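Local coordinates for protein aldehyde dehydrogenase (Bartonella henselae, PDB 3I44) that probably oxidises aldehydes to the corresponding carboxylic acids with a nicotinamide cofactor, as other aldehyde dehydrogenases do, at residues 45-50 against 109-114; 52-57 against 200-205; 346-351 against 381-386. The protein carries 1 engineered substitution. All blocks are in the same frame, centred on the assembly; numbering follows the deposited sequence.

Contact 1 (45-50 against 109-114); sequences VIDPST and ISMEMG. With NA (sodium ion), chain B.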
loop_
_atom_site.group_PDB
_atom_site.type_symbol
_atom_site.label_atom_id
_atom_site.label_comp_id
_atom_site.label_asym_id
_atom_site.label_seq_id
_atom_site.Cartn_x
_atom_site.Cartn_y
_atom_site.Cartn_z
ATOM N N VAL A 45 -14.800 23.288 -21.557
ATOM C CA VAL A 45 -13.461 23.479 -21.058
ATOM C C VAL A 45 -13.129 24.964 -21.210
ATOM O O VAL A 45 -13.180 25.485 -22.318
ATOM C CB VAL A 45 -12.444 22.624 -21.844
ATOM C CG1 VAL A 45 -11.044 22.819 -21.300
ATOM C CG2 VAL A 45 -12.842 21.155 -21.793
ATOM N N ILE A 46 -12.779 25.631 -20.102
ATOM C CA ILE A 46 -12.435 27.047 -20.133
ATOM C C ILE A 46 -10.924 27.274 -20.321
ATOM O O ILE A 46 -10.103 26.599 -19.694
ATOM C CB ILE A 46 -12.914 27.766 -18.842
ATOM C CG1 ILE A 46 -14.443 27.662 -18.690
ATOM C CG2 ILE A 46 -12.494 29.244 -18.816
ATOM C CD1 ILE A 46 -15.228 28.086 -19.917
ATOM N N ASP A 47 -10.583 28.191 -21.230
ATOM C CA ASP A 47 -9.259 28.782 -21.364
ATOM C C ASP A 47 -9.116 29.860 -20.296
ATOM O O ASP A 47 -9.773 30.906 -20.408
ATOM C CB ASP A 47 -9.131 29.402 -22.749
ATOM C CG ASP A 47 -7.758 30.028 -23.002
ATOM O OD1 ASP A 47 -7.082 30.450 -22.025
ATOM O OD2 ASP A 47 -7.363 30.085 -24.197
ATOM N N PRO A 48 -8.280 29.612 -19.241
ATOM C CA PRO A 48 -8.196 30.510 -18.104
ATOM C C PRO A 48 -7.512 31.854 -18.397
ATOM O O PRO A 48 -7.565 32.734 -17.560
ATOM C CB PRO A 48 -7.358 29.727 -17.111
ATOM C CG PRO A 48 -6.404 28.971 -17.999
ATOM C CD PRO A 48 -7.274 28.541 -19.147
ATOM N N SER A 49 -6.864 31.970 -19.554
ATOM C CA SER A 49 -6.208 33.197 -19.949
ATOM C C SER A 49 -7.270 34.214 -20.427
ATOM O O SER A 49 -7.059 35.432 -20.307
ATOM C CB SER A 49 -5.139 32.927 -21.037
ATOM O OG SER A 49 -3.974 32.274 -20.493
ATOM N N THR A 50 -8.408 33.701 -20.912
ATOM C CA THR A 50 -9.508 34.525 -21.452
ATOM C C THR A 50 -10.869 34.396 -20.734
ATOM O O THR A 50 -11.723 35.266 -20.888
ATOM C CB THR A 50 -9.786 34.170 -22.920
ATOM O OG1 THR A 50 -10.138 32.781 -23.006
ATOM C CG2 THR A 50 -8.573 34.464 -23.809
ATOM N N ILE A 109 -2.064 22.164 -23.918
ATOM C CA ILE A 109 -1.871 22.372 -22.487
ATOM C C ILE A 109 -1.964 23.844 -22.114
ATOM O O ILE A 109 -2.682 24.204 -21.173
ATOM C CB ILE A 109 -0.542 21.780 -21.993
ATOM C CG1 ILE A 109 -0.598 20.236 -22.105
ATOM C CG2 ILE A 109 -0.259 22.286 -20.556
ATOM C CD1 ILE A 109 0.752 19.484 -21.793
ATOM N N SER A 110 -1.245 24.691 -22.861
ATOM C CA SER A 110 -1.285 26.143 -22.652
ATOM C C SER A 110 -2.736 26.654 -22.660
ATOM O O SER A 110 -3.178 27.349 -21.731
ATOM C CB SER A 110 -0.482 26.850 -23.750
ATOM O OG SER A 110 -0.340 28.220 -23.479
ATOM N N MET A 111 -3.469 26.275 -23.696
ATOM C CA MET A 111 -4.865 26.709 -23.843
ATOM C C MET A 111 -5.797 26.282 -22.717
ATOM O O MET A 111 -6.553 27.103 -22.218
ATOM C CB MET A 111 -5.448 26.201 -25.172
ATOM C CG MET A 111 -6.926 26.498 -25.344
ATOM S SD MET A 111 -7.489 26.132 -27.038
ATOM C CE MET A 111 -7.789 24.393 -26.974
ATOM N N GLU A 112 -5.749 25.004 -22.337
ATOM C CA GLU A 112 -6.702 24.409 -21.369
ATOM C C GLU A 112 -6.391 24.712 -19.903
ATOM O O GLU A 112 -7.314 24.767 -19.088
ATOM C CB GLU A 112 -6.809 22.882 -21.591
ATOM C CG GLU A 112 -5.589 22.089 -21.080
ATOM C CD GLU A 112 -5.648 20.560 -21.328
ATOM O OE1 GLU A 112 -6.607 20.095 -21.927
ATOM O OE2 GLU A 112 -4.741 19.824 -20.856
ATOM N N MET A 113 -5.107 24.909 -19.540
ATOM C CA MET A 113 -4.778 25.193 -18.143
ATOM C C MET A 113 -3.915 26.424 -17.890
ATOM O O MET A 113 -3.628 26.762 -16.746
ATOM C CB MET A 113 -4.263 23.928 -17.411
ATOM C CG MET A 113 -3.095 23.203 -18.034
ATOM S SD MET A 113 -1.594 24.158 -17.815
ATOM C CE MET A 113 -1.486 24.302 -16.011
ATOM N N GLY A 114 -3.499 27.103 -18.957
ATOM C CA GLY A 114 -2.909 28.432 -18.853
ATOM C C GLY A 114 -1.396 28.498 -18.844
ATOM O O GLY A 114 -0.845 29.605 -18.678
HETATM NA NA NA B . -9.583 24.563 -18.335
HETATM O O HOH W 1 -12.135 24.246 -17.682
HETATM O O HOH W 2 -4.518 29.772 -21.684
HETATM O O HOH W 3 -9.879 25.681 -16.669
#
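Asp47 and Pro48 lie against the last turn of helix 102-113, and a sodium ion joins the two backbones beside them. Ser110 O accepts from Gly114 N and is hydrogen-bonded to water 2 at 2.8 Å; the same water bonds to Asp47 OD1 and Ser49 OG, and Ser49 OG also bonds to Gly335 N. Met111 O receives a CA-H...O contact from Asp47 CA (3.3 Å). The thioether chain passes the carboxylate at about a right angle, Met111 CG 3.8 Å from Asp47 OD2. Asp47 holds its CG anti to N (chi1 -179°), and its OD1 accepts from Ser49 N at 2.9 Å, an Asx turn, which an aspartate suits and which steadies the carboxylate near an acceptor it cannot bond. Glu112 gives its main-chain O to the sodium at 2.4 Å, and Ile46 O binds the same ion at 2.5 Å; waters 1 and 3 and Ile199 O complete the site. The cation lets these two carbonyls come close together. The Glu112 carboxylate instead turns to Ser203, OE2 bonding to its OG, with a weak bond from Leu202 N to OE1. The carbonyl carbon of Met113 and the N of Gly114 both lie 3.6 Å from Pro48 CG, a compact ring that fits the helix end. Gly114 leaves the helix at positive phi (97°), where a CB would press on the preceding carbonyl and on Pro48. Pieces 45-47 and 109-113 run at 102° to each other, axes 6.7 Å apart at closest approach; strand 52-58 flanks Val45 and Ile46, while helices 117-141 and 202-213 pack against 102-113.

Contact 2 (52-57 against 200-205); sequences EACAVI and APLSAM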
loop_
_atom_site.group_PDB
_atom_site.type_symbol
_atom_site.label_atom_id
_atom_site.label_comp_id
_atom_site.label_asym_id
_atom_site.label_seq_id
_atom_site.Cartn_x
_atom_site.Cartn_y
_atom_site.Cartn_z
ATOM N N GLU A 52 -12.974 32.173 -21.606
ATOM C CA GLU A 52 -13.862 31.676 -22.658
ATOM C C GLU A 52 -13.726 30.174 -22.874
ATOM O O GLU A 52 -12.644 29.604 -22.666
ATOM C CB GLU A 52 -13.579 32.423 -23.947
ATOM C CG GLU A 52 -14.148 33.861 -23.898
ATOM C CD GLU A 52 -13.489 34.826 -24.869
ATOM O OE1 GLU A 52 -12.759 34.375 -25.792
ATOM O OE2 GLU A 52 -13.707 36.053 -24.692
ATOM N N ALA A 53 -14.837 29.549 -23.261
ATOM C CA ALA A 53 -14.877 28.154 -23.632
ATOM C C ALA A 53 -14.007 27.875 -24.874
ATOM O O ALA A 53 -14.151 28.546 -25.894
ATOM C CB ALA A 53 -16.362 27.715 -23.879
ATOM N N CYS A 54 -13.103 26.899 -24.784
ATOM C CA CYS A 54 -12.283 26.491 -25.936
ATOM C C CYS A 54 -12.690 25.143 -26.516
ATOM O O CYS A 54 -12.284 24.777 -27.635
ATOM C CB CYS A 54 -10.787 26.473 -25.589
ATOM S SG CYS A 54 -10.301 25.301 -24.262
ATOM N N ALA A 55 -13.489 24.402 -25.770
ATOM C CA ALA A 55 -13.943 23.102 -26.230
ATOM C C ALA A 55 -15.117 22.656 -25.418
ATOM O O ALA A 55 -15.389 23.181 -24.334
ATOM C CB ALA A 55 -12.801 22.046 -26.133
ATOM N N VAL A 56 -15.819 21.671 -25.947
ATOM C CA VAL A 56 -16.869 21.001 -25.208
ATOM C C VAL A 56 -16.538 19.520 -25.102
ATOM O O VAL A 56 -16.151 18.889 -26.087
ATOM C CB VAL A 56 -18.278 21.219 -25.860
ATOM C CG1 VAL A 56 -18.300 20.780 -27.325
ATOM C CG2 VAL A 56 -19.378 20.499 -25.012
ATOM N N ILE A 57 -16.678 18.976 -23.892
ATOM C CA ILE A 57 -16.497 17.543 -23.634
ATOM C C ILE A 57 -17.754 16.951 -23.015
ATOM O O ILE A 57 -18.670 17.683 -22.635
ATOM C CB ILE A 57 -15.278 17.271 -22.682
ATOM C CG1 ILE A 57 -15.443 17.993 -21.340
ATOM C CG2 ILE A 57 -14.002 17.662 -23.381
ATOM C CD1 ILE A 57 -14.646 17.358 -20.193
ATOM N N ALA A 200 -9.083 20.114 -17.562
ATOM C CA ALA A 200 -7.957 20.122 -18.531
ATOM C C ALA A 200 -7.796 18.750 -19.202
ATOM O O ALA A 200 -6.761 18.083 -19.036
ATOM C CB ALA A 200 -6.641 20.514 -17.819
ATOM N N PRO A 201 -8.841 18.284 -19.921
ATOM C CA PRO A 201 -8.859 16.927 -20.457
ATOM C C PRO A 201 -8.265 16.797 -21.851
ATOM O O PRO A 201 -8.002 15.673 -22.310
ATOM C CB PRO A 201 -10.359 16.639 -20.554
ATOM C CG PRO A 201 -10.906 17.927 -20.974
ATOM C CD PRO A 201 -10.094 18.988 -20.226
ATOM N N LEU A 202 -8.100 17.915 -22.539
ATOM C CA LEU A 202 -7.741 17.872 -23.942
ATOM C C LEU A 202 -6.348 17.254 -24.176
ATOM O O LEU A 202 -6.155 16.510 -25.134
ATOM C CB LEU A 202 -7.859 19.256 -24.590
ATOM C CG LEU A 202 -9.232 19.963 -24.569
ATOM C CD1 LEU A 202 -9.111 21.338 -25.198
ATOM C CD2 LEU A 202 -10.359 19.158 -25.242
ATOM N N SER A 203 -5.407 17.519 -23.277
ATOM C CA SER A 203 -4.064 16.991 -23.436
ATOM C C SER A 203 -4.102 15.471 -23.404
ATOM O O SER A 203 -3.468 14.836 -24.229
ATOM C CB SER A 203 -3.108 17.570 -22.398
ATOM O OG SER A 203 -3.629 17.529 -21.083
ATOM N N ALA A 204 -4.876 14.913 -22.468
ATOM C CA ALA A 204 -5.108 13.465 -22.345
ATOM C C ALA A 204 -5.793 12.884 -23.562
ATOM O O ALA A 204 -5.472 11.793 -24.024
ATOM C CB ALA A 204 -5.916 13.149 -21.066
ATOM N N MET A 205 -6.738 13.628 -24.110
ATOM C CA MET A 205 -7.423 13.158 -25.330
ATOM C C MET A 205 -6.449 13.104 -26.502
ATOM O O MET A 205 -6.486 12.184 -27.300
ATOM C CB MET A 205 -8.634 14.055 -25.635
ATOM C CG MET A 205 -9.664 13.911 -24.528
ATOM S SD MET A 205 -11.124 14.914 -24.738
ATOM C CE MET A 205 -11.961 14.030 -26.073
#
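A classic beta bulge in strand 52-58 shapes this apolar junction between the N-terminal sheet and the start of the segment that leads into helix 202-213. Cys54 and Ala55 both pair with Val45 of the adjacent strand, and the helix-like psi of Cys54 (-14°) lets these consecutive residues aim their CB atoms toward the helix. Leu202 is their shared partner: its two methyls, CD1 and CD2, each lie 3.9 Å from Ala55 CB, the small alanine fitting against the forked end, while Cys54 SG reaches CD1 at 4.2 Å. Farther along, Ile57 turns its branched side chain onto the ring of Pro201. With CG1 set between the backbone N and the carbonyl carbon (chi1 58°), Ile57 brings both CD1 and CG2 within 3.9 Å of Pro201 CG. Its CG2 also meets the sulfur of Met205, at 4.2 Å from SD. The beta-branched isoleucine thus touches both Pro201 and Met205, which are four residues apart, and the flexible methionine closes up beside it; Met205 N is hydrogen-bonded to Pro201 O. No hydrogen bond crosses between the segments. Leu202 also touches Thr108 of helix 102-113 and Lys25 of strand 23-30, Cys54 touches Met111, and Pro201 rests on Val45 of strand 42-47.

Contact 3 (346-351 against 381-386); sequences VSKEQY and RGYYVR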
loop_
_atom_site.group_PDB
_atom_site.type_symbol
_atom_site.label_atom_id
_atom_site.label_comp_id
_atom_site.label_asym_id
_atom_site.label_seq_id
_atom_site.Cartn_x
_atom_site.Cartn_y
_atom_site.Cartn_z
ATOM N N VAL A 346 -5.700 28.075 -12.943
ATOM C CA VAL A 346 -6.429 27.257 -13.924
ATOM C C VAL A 346 -7.923 27.578 -14.006
ATOM O O VAL A 346 -8.520 27.417 -15.070
ATOM C CB VAL A 346 -6.283 25.726 -13.641
ATOM C CG1 VAL A 346 -6.921 25.341 -12.311
ATOM C CG2 VAL A 346 -6.893 24.894 -14.796
ATOM N N SER A 347 -8.503 27.998 -12.889
ATOM C CA SER A 347 -9.966 28.165 -12.781
ATOM C C SER A 347 -10.421 29.273 -11.852
ATOM O O SER A 347 -9.669 29.784 -10.975
ATOM C CB SER A 347 -10.638 26.847 -12.338
ATOM O OG SER A 347 -10.489 26.624 -10.942
ATOM N N LYS A 348 -11.707 29.604 -12.024
ATOM C CA LYS A 348 -12.401 30.585 -11.181
ATOM C C LYS A 348 -12.418 30.116 -9.753
ATOM O O LYS A 348 -12.100 30.887 -8.847
ATOM C CB LYS A 348 -13.851 30.825 -11.691
ATOM C CG LYS A 348 -14.696 31.745 -10.797
ATOM C CD LYS A 348 -14.096 33.136 -10.737
ATOM C CE LYS A 348 -14.903 34.074 -9.836
ATOM N NZ LYS A 348 -14.034 35.197 -9.357
ATOM N N GLU A 349 -12.770 28.846 -9.555
ATOM C CA GLU A 349 -12.829 28.235 -8.229
ATOM C C GLU A 349 -11.460 28.225 -7.548
ATOM O O GLU A 349 -11.354 28.484 -6.337
ATOM C CB GLU A 349 -13.361 26.802 -8.320
ATOM N N GLN A 350 -10.419 27.895 -8.313
ATOM C CA GLN A 350 -9.046 28.017 -7.803
ATOM C C GLN A 350 -8.673 29.464 -7.485
ATOM O O GLN A 350 -8.186 29.760 -6.388
ATOM C CB GLN A 350 -8.041 27.401 -8.783
ATOM C CG GLN A 350 -8.056 25.884 -8.750
ATOM C CD GLN A 350 -7.645 25.331 -7.411
ATOM O OE1 GLN A 350 -8.475 24.789 -6.652
ATOM N NE2 GLN A 350 -6.367 25.479 -7.087
ATOM N N TYR A 351 -8.945 30.366 -8.412
ATOM C CA TYR A 351 -8.745 31.782 -8.158
ATOM C C TYR A 351 -9.456 32.240 -6.878
ATOM O O TYR A 351 -8.825 32.875 -6.044
ATOM C CB TYR A 351 -9.140 32.628 -9.387
ATOM C CG TYR A 351 -9.057 34.118 -9.184
ATOM C CD1 TYR A 351 -7.915 34.834 -9.561
ATOM C CD2 TYR A 351 -10.134 34.824 -8.648
ATOM C CE1 TYR A 351 -7.830 36.187 -9.358
ATOM C CE2 TYR A 351 -10.066 36.186 -8.465
ATOM C CZ TYR A 351 -8.912 36.865 -8.823
ATOM O OH TYR A 351 -8.834 38.217 -8.621
ATOM N N ARG A 381 -9.492 40.424 -17.714
ATOM C CA ARG A 381 -10.104 39.108 -17.589
ATOM C C ARG A 381 -9.018 38.034 -17.485
ATOM O O ARG A 381 -7.857 38.292 -17.758
ATOM C CB ARG A 381 -10.962 38.830 -18.801
ATOM C CG ARG A 381 -10.183 38.936 -20.053
ATOM C CD ARG A 381 -11.033 38.726 -21.259
ATOM N NE ARG A 381 -10.144 38.502 -22.399
ATOM C CZ ARG A 381 -10.504 37.940 -23.552
ATOM N NH1 ARG A 381 -11.761 37.535 -23.741
ATOM N NH2 ARG A 381 -9.601 37.779 -24.518
ATOM N N GLY A 382 -9.437 36.837 -17.112
ATOM C CA GLY A 382 -8.537 35.710 -16.843
ATOM C C GLY A 382 -8.284 35.585 -15.359
ATOM O O GLY A 382 -8.389 36.557 -14.615
ATOM N N TYR A 383 -7.913 34.389 -14.926
ATOM C CA TYR A 383 -7.718 34.089 -13.513
ATOM C C TYR A 383 -6.277 34.418 -13.072
ATOM O O TYR A 383 -5.549 33.561 -12.569
ATOM C CB TYR A 383 -8.071 32.609 -13.252
ATOM C CG TYR A 383 -9.405 32.205 -13.895
ATOM C CD1 TYR A 383 -10.577 32.948 -13.665
ATOM C CD2 TYR A 383 -9.486 31.122 -14.764
ATOM C CE1 TYR A 383 -11.793 32.606 -14.299
ATOM C CE2 TYR A 383 -10.679 30.779 -15.383
ATOM C CZ TYR A 383 -11.845 31.518 -15.133
ATOM O OH TYR A 383 -13.031 31.169 -15.769
ATOM N N TYR A 384 -5.892 35.680 -13.222
ATOM C CA TYR A 384 -4.529 36.115 -12.885
ATOM C C TYR A 384 -4.405 36.485 -11.439
ATOM O O TYR A 384 -5.182 37.317 -10.930
ATOM C CB TYR A 384 -4.131 37.303 -13.748
ATOM C CG TYR A 384 -4.078 36.940 -15.213
ATOM C CD1 TYR A 384 -3.003 36.219 -15.727
ATOM C CD2 TYR A 384 -5.082 37.318 -16.085
ATOM C CE1 TYR A 384 -2.941 35.879 -17.065
ATOM C CE2 TYR A 384 -5.030 36.969 -17.437
ATOM C CZ TYR A 384 -3.955 36.252 -17.913
ATOM O OH TYR A 384 -3.895 35.926 -19.239
ATOM N N VAL A 385 -3.442 35.850 -10.770
ATOM C CA VAL A 385 -3.166 36.074 -9.383
ATOM C C VAL A 385 -1.843 36.839 -9.332
ATOM O O VAL A 385 -0.922 36.564 -10.105
ATOM C CB VAL A 385 -3.079 34.737 -8.600
ATOM C CG1 VAL A 385 -2.712 34.974 -7.132
ATOM C CG2 VAL A 385 -4.395 33.950 -8.691
ATOM N N ARG A 386 -1.755 37.796 -8.425
ATOM C CA ARG A 386 -0.547 38.587 -8.270
ATOM C C ARG A 386 0.503 37.799 -7.507
ATOM O O ARG A 386 0.212 37.287 -6.422
ATOM C CB ARG A 386 -0.859 39.871 -7.475
ATOM C CG ARG A 386 -1.834 40.815 -8.145
ATOM C CD ARG A 386 -2.472 41.803 -7.171
ATOM N NE ARG A 386 -1.509 42.766 -6.634
ATOM C CZ ARG A 386 -1.733 43.521 -5.559
ATOM N NH1 ARG A 386 -2.876 43.433 -4.891
ATOM N NH2 ARG A 386 -0.820 44.394 -5.148
HETATM O O HOH W 4 -13.160 28.461 -14.471
#
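One face of the Tyr383 ring carries the peptide that leads into helix 348-363: Lys348 N stands 3.5 Å above the ring plane over its centre, and Ser347 C lies toward the rim. Lys348 CB adds an aliphatic touch, 3.8 Å from Tyr383 CE1, before the chain bends away and its ammonium pairs with Asp352. The Tyr351 ring is met differently, at its edge: Tyr384 O lies in the ring plane, 3.3 Å from Tyr351 CE1, and this buried carbonyl has no hydrogen-bond partner in the model. Ser347 is the helix N-cap, its OG accepting from Gln350 N at 2.9 Å with an N-H...O angle of 165°, a short polar side chain well suited to the place. Water 4 accepts from Lys348 N and makes a weak bond with Tyr383 OH, linking the peptide over the ring to the phenol. Across from the cap, Tyr383 is the centre of an inverse gamma turn, closed by a weak bond from Tyr384 N to Gly382 O, and Gly382 suits its positive phi (98°). Tyr351, with CG anti to N (chi1 176°), extends along the loop and slides past Val385, whose CG2 lies 3.7 Å from Tyr351 CD1. Val385 packs farther along the same helix, on Ile354 and Ile358.

From the N terminus, contact 1 brings strand 42-47 to helix 102-113, closing a mostly helical loop of 58 residues. Contact 2 starts inside that loop, at 52-57, and reaches past its end to 200-205, so the two cross; they share neighbouring strands of one sheet, and the Glu112 side chain reaches from contact 1 to the helix of contact 2. Contact 3 comes later, in series with both, and closes a shorter loop of 29 residues between helix 348-363 and the segment before strand 388-391. It is tied back by a backbone bond of Pro48 with Tyr383 and by the Glu52-Arg381 salt bridge, linking the N-terminal sheet to that later part of the fold.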